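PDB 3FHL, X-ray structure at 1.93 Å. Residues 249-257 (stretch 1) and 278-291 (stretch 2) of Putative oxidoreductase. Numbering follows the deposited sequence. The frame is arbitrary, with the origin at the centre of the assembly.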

# COMPACT_ATOMS: atom_id res chain seq x y z
N THR C 249 14.21 10.16 7.12
CA THR C 249 15.14 9.81 8.21
C THR C 249 14.73 10.40 9.56
O THR C 249 14.96 9.78 10.60
N LEU C 250 14.12 11.58 9.54
CA LEU C 250 13.78 12.29 10.77
C LEU C 250 12.31 12.16 11.15
O LEU C 250 11.93 12.47 12.29
N GLY C 251 11.49 11.75 10.21
CA GLY C 251 10.07 11.71 10.49
C GLY C 251 9.17 11.41 9.32
O GLY C 251 9.62 11.08 8.24
N SER C 252 7.87 11.55 9.58
CA SER C 252 6.83 11.18 8.65
C SER C 252 5.74 12.24 8.55
O SER C 252 5.54 13.02 9.48
N TYR C 253 5.06 12.24 7.42
CA TYR C 253 3.90 13.07 7.19
C TYR C 253 2.79 12.20 6.61
O TYR C 253 3.03 11.47 5.64
N VAL C 254 1.61 12.27 7.20
CA VAL C 254 0.46 11.46 6.80
C VAL C 254 -0.79 12.32 6.67
O VAL C 254 -1.21 12.98 7.63
N LYS C 255 -1.42 12.28 5.50
CA LYS C 255 -2.57 13.12 5.18
C LYS C 255 -3.74 12.26 4.68
O LYS C 255 -3.54 11.33 3.91
N TYR C 256 -4.95 12.58 5.12
CA TYR C 256 -6.17 11.94 4.61
C TYR C 256 -7.06 12.93 3.88
O TYR C 256 -6.96 14.14 4.09
N GLY C 257 -7.94 12.40 3.05
CA GLY C 257 -9.02 13.19 2.46
C GLY C 257 -8.66 13.66 1.07
O GLY C 257 -7.59 13.32 0.55
N GLU C 278 -8.41 26.72 1.45
CA GLU C 278 -7.96 26.43 2.81
C GLU C 278 -8.59 25.16 3.36
O GLU C 278 -9.73 24.80 3.01
N GLU C 279 -7.84 24.48 4.23
CA GLU C 279 -8.31 23.30 4.94
C GLU C 279 -8.38 23.58 6.42
O GLU C 279 -7.64 24.42 6.94
N SER C 280 -9.25 22.85 7.11
CA SER C 280 -9.36 22.93 8.56
C SER C 280 -8.24 22.15 9.23
O SER C 280 -7.52 21.38 8.57
N GLU C 281 -8.09 22.34 10.54
CA GLU C 281 -7.08 21.61 11.33
C GLU C 281 -7.26 20.08 11.25
O GLU C 281 -6.28 19.33 11.22
N GLN C 282 -8.52 19.66 11.19
CA GLN C 282 -8.92 18.26 11.06
C GLN C 282 -8.48 17.67 9.71
O GLN C 282 -8.08 16.50 9.64
N GLU C 283 -8.55 18.48 8.65
CA GLU C 283 -8.18 18.05 7.31
C GLU C 283 -6.67 18.07 7.10
O GLU C 283 -6.16 17.30 6.30
N TRP C 284 -5.96 18.93 7.84
CA TRP C 284 -4.50 18.99 7.72
C TRP C 284 -3.85 17.65 8.02
O TRP C 284 -4.39 16.84 8.77
N GLY C 285 -2.68 17.43 7.44
CA GLY C 285 -1.92 16.21 7.68
C GLY C 285 -1.19 16.26 8.99
O GLY C 285 -0.97 17.33 9.54
N LEU C 286 -0.83 15.08 9.50
CA LEU C 286 -0.05 14.96 10.72
C LEU C 286 1.44 14.94 10.41
O LEU C 286 1.93 14.10 9.65
N LEU C 287 2.18 15.84 11.05
CA LEU C 287 3.63 15.84 10.91
C LEU C 287 4.25 15.29 12.19
O LEU C 287 4.01 15.82 13.28
N HIS C 288 5.04 14.24 12.06
CA HIS C 288 5.68 13.61 13.20
C HIS C 288 7.15 13.53 12.87
O HIS C 288 7.56 12.68 12.09
N THR C 289 7.94 14.45 13.42
CA THR C 289 9.35 14.57 13.05
C THR C 289 10.16 15.19 14.18
O THR C 289 9.62 15.47 15.26
N GLU C 290 11.45 15.37 13.95
CA GLU C 290 12.33 16.05 14.88
C GLU C 290 12.58 17.46 14.36
O GLU C 290 13.09 17.63 13.25
N ILE C 291 12.18 18.47 15.14
CA ILE C 291 12.48 19.87 14.82
C ILE C 291 13.40 20.47 15.90
O ILE C 291 13.06 20.45 17.09

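The two stretches form an antiparallel pair of strands, their axes 172° apart in direction and 4.9 Å apart at closest approach, and together they bury 583 Å². Four backbone hydrogen bonds fix the register: Ser252 N to His288 O (2.8 Å), His288 N to Ser252 O (2.9 Å), Val254 N to Leu286 O (3.1 Å) and Leu286 N to Val254 O (2.8 Å). With that ladder set, Leu250 and Lys255 give up the most area, 69 and 68 Å², near its two ends, and Gly285 follows with 55 Å².

Lys255 starts sideways, but its chain (chi1 t, chi2 off-rotamer at 91°, chi3 t, chi4 p) brings the ammonium group back to stretch 2. On the way, its CD lies 3.4 Å from Gly285 N. NZ then donates to Glu283 O at 2.9 Å and forms a salt bridge with Glu279 OE2 at 2.8 Å; a weak bond from NZ to Tyr256 O, 3.3 Å, adds a third acceptor. Glu279 points toward stretch 1, and its m, t rotamer extends the carboxylate to this site. The acid of Glu283 is engaged differently: Glu283 OE2 accepts from Ser280 N at 3.0 Å, within the same turn.

Gly285 fits where a side chain would not. An ideal CB there would lie 2.4 Å from Tyr253 CZ, a clash, and 3.3 Å from Lys255 CD. The Tyr253 ring (chi1 t, chi2 72°) fills this space, with Tyr253 OH 3.6 Å from Gly285 CA. Water 1 bridges the pair, 2.7 Å from Tyr253 OH and accepting from Gly285 N at 2.9 Å. Leu287, on the same face as Tyr253, brings its CB to 4.3 Å from Tyr253 CD1, while its CA meets the ring at the edge. Nearby, water 2 links the backbones, accepting from Tyr256 N and donating to Trp284 O, both at 2.9 Å.

At the other end Leu250, in the m, t rotamer, points toward stretch 2. Its CB is 3.7 Å from Thr289 OG1, and its CD2 is 3.8 Å from OE2 of Glu290, an extended t, t side chain. The backbone bond here is weak: Glu290 N to Leu250 O measures 3.4 Å with an angle of 127°. Beside it, an ideal CB on Gly251 would stand 2.3 Å from His288 O and 2.4 Å from Thr289 CB, both clashes, so the close approach depends on glycine.

Ser252, Val254, Leu286 and His288 share the opposite face from Tyr253 and Leu287. The His288 ring leads away, and both its nitrogens are hydrogen-bonded elsewhere in the structure.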

# COMPACT_ATOMS: atom_id res chain seq x y z
CB THR C 249 16.61 10.21 7.89
OG1 THR C 249 16.68 11.61 7.55
CG2 THR C 249 17.13 9.38 6.72
CB LEU C 250 14.15 13.79 10.64
CG LEU C 250 15.64 14.15 10.63
CD1 LEU C 250 15.83 15.67 10.66
CD2 LEU C 250 16.37 13.52 11.81
CB SER C 252 6.18 9.86 9.09
OG SER C 252 7.17 8.82 9.17
CB TYR C 253 4.23 14.21 6.21
CG TYR C 253 3.06 15.09 5.86
CD1 TYR C 253 2.53 15.99 6.80
CD2 TYR C 253 2.48 15.03 4.59
CE1 TYR C 253 1.46 16.80 6.48
CE2 TYR C 253 1.41 15.84 4.26
CZ TYR C 253 0.91 16.73 5.20
OH TYR C 253 -0.16 17.52 4.85
CB VAL C 254 0.17 10.31 7.83
CG1 VAL C 254 -0.89 9.40 7.30
CG2 VAL C 254 1.43 9.48 8.14
CB LYS C 255 -2.14 14.13 4.09
CG LYS C 255 -3.25 15.04 3.54
CD LYS C 255 -3.33 16.33 4.33
CE LYS C 255 -4.13 17.42 3.61
NZ LYS C 255 -5.58 17.09 3.48
CB TYR C 256 -6.97 11.33 5.77
CG TYR C 256 -6.28 10.15 6.43
CD1 TYR C 256 -6.60 8.84 6.07
CD2 TYR C 256 -5.29 10.35 7.40
CE1 TYR C 256 -5.96 7.75 6.67
CE2 TYR C 256 -4.64 9.27 8.00
CZ TYR C 256 -4.98 7.97 7.63
OH TYR C 256 -4.35 6.90 8.22
CB GLU C 278 -8.21 27.61 3.77
CG GLU C 278 -7.26 28.80 3.56
CD GLU C 278 -7.42 29.89 4.63
OE1 GLU C 278 -8.35 29.82 5.46
OE2 GLU C 278 -6.59 30.83 4.62
CB GLU C 279 -7.37 22.11 4.70
CG GLU C 279 -7.27 21.66 3.27
CD GLU C 279 -6.31 20.50 3.09
OE1 GLU C 279 -5.11 20.63 3.45
OE2 GLU C 279 -6.76 19.46 2.56
CB SER C 280 -10.71 22.37 9.02
OG SER C 280 -10.81 20.99 8.71
CB GLU C 281 -7.07 22.13 12.78
CG GLU C 281 -6.64 21.10 13.85
CD GLU C 281 -5.71 21.66 14.92
OE1 GLU C 281 -5.40 22.87 14.88
OE2 GLU C 281 -5.29 20.88 15.79
CB GLN C 282 -10.44 18.18 11.22
CG GLN C 282 -11.04 16.78 11.28
CD GLN C 282 -12.53 16.81 11.65
OE1 GLN C 282 -13.37 16.31 10.91
NE2 GLN C 282 -12.85 17.42 12.79
CB GLU C 283 -8.88 18.91 6.25
CG GLU C 283 -10.37 18.61 6.15
CD GLU C 283 -11.20 19.74 5.55
OE1 GLU C 283 -12.40 19.48 5.26
OE2 GLU C 283 -10.69 20.86 5.37
CB TRP C 284 -3.89 20.03 8.67
CG TRP C 284 -4.19 21.48 8.35
CD1 TRP C 284 -4.59 22.00 7.15
CD2 TRP C 284 -4.09 22.58 9.25
NE1 TRP C 284 -4.75 23.37 7.25
CE2 TRP C 284 -4.45 23.75 8.53
CE3 TRP C 284 -3.72 22.71 10.60
CZ2 TRP C 284 -4.46 25.02 9.12
CZ3 TRP C 284 -3.74 23.97 11.19
CH2 TRP C 284 -4.10 25.11 10.45
CB LEU C 286 -0.44 13.66 11.46
CG LEU C 286 0.24 13.43 12.81
CD1 LEU C 286 -0.26 14.46 13.83
CD2 LEU C 286 -0.04 12.02 13.31
CB LEU C 287 4.14 17.24 10.60
CG LEU C 287 5.64 17.50 10.62
CD1 LEU C 287 6.31 16.87 9.39
CD2 LEU C 287 5.92 19.00 10.70
CB HIS C 288 5.10 12.20 13.43
CG HIS C 288 5.57 11.53 14.68
ND1 HIS C 288 5.03 10.34 15.13
CD2 HIS C 288 6.53 11.87 15.59
CE1 HIS C 288 5.64 9.97 16.24
NE2 HIS C 288 6.56 10.88 16.54
CB THR C 289 9.50 15.36 11.71
OG1 THR C 289 10.83 15.21 11.19
CG2 THR C 289 9.18 16.87 11.89
CB GLU C 290 13.65 15.28 15.00
CG GLU C 290 14.58 15.77 16.09
CD GLU C 290 15.90 15.02 16.11
OE1 GLU C 290 16.10 14.20 17.03
OE2 GLU C 290 16.74 15.25 15.21
CB ILE C 291 11.18 20.71 14.60
CG1 ILE C 291 10.46 20.21 13.35
CG2 ILE C 291 11.50 22.22 14.46
CD1 ILE C 291 9.07 20.75 13.15
O HOH W 1 -1.27 19.63 6.14
O HOH W 2 -5.37 14.49 7.29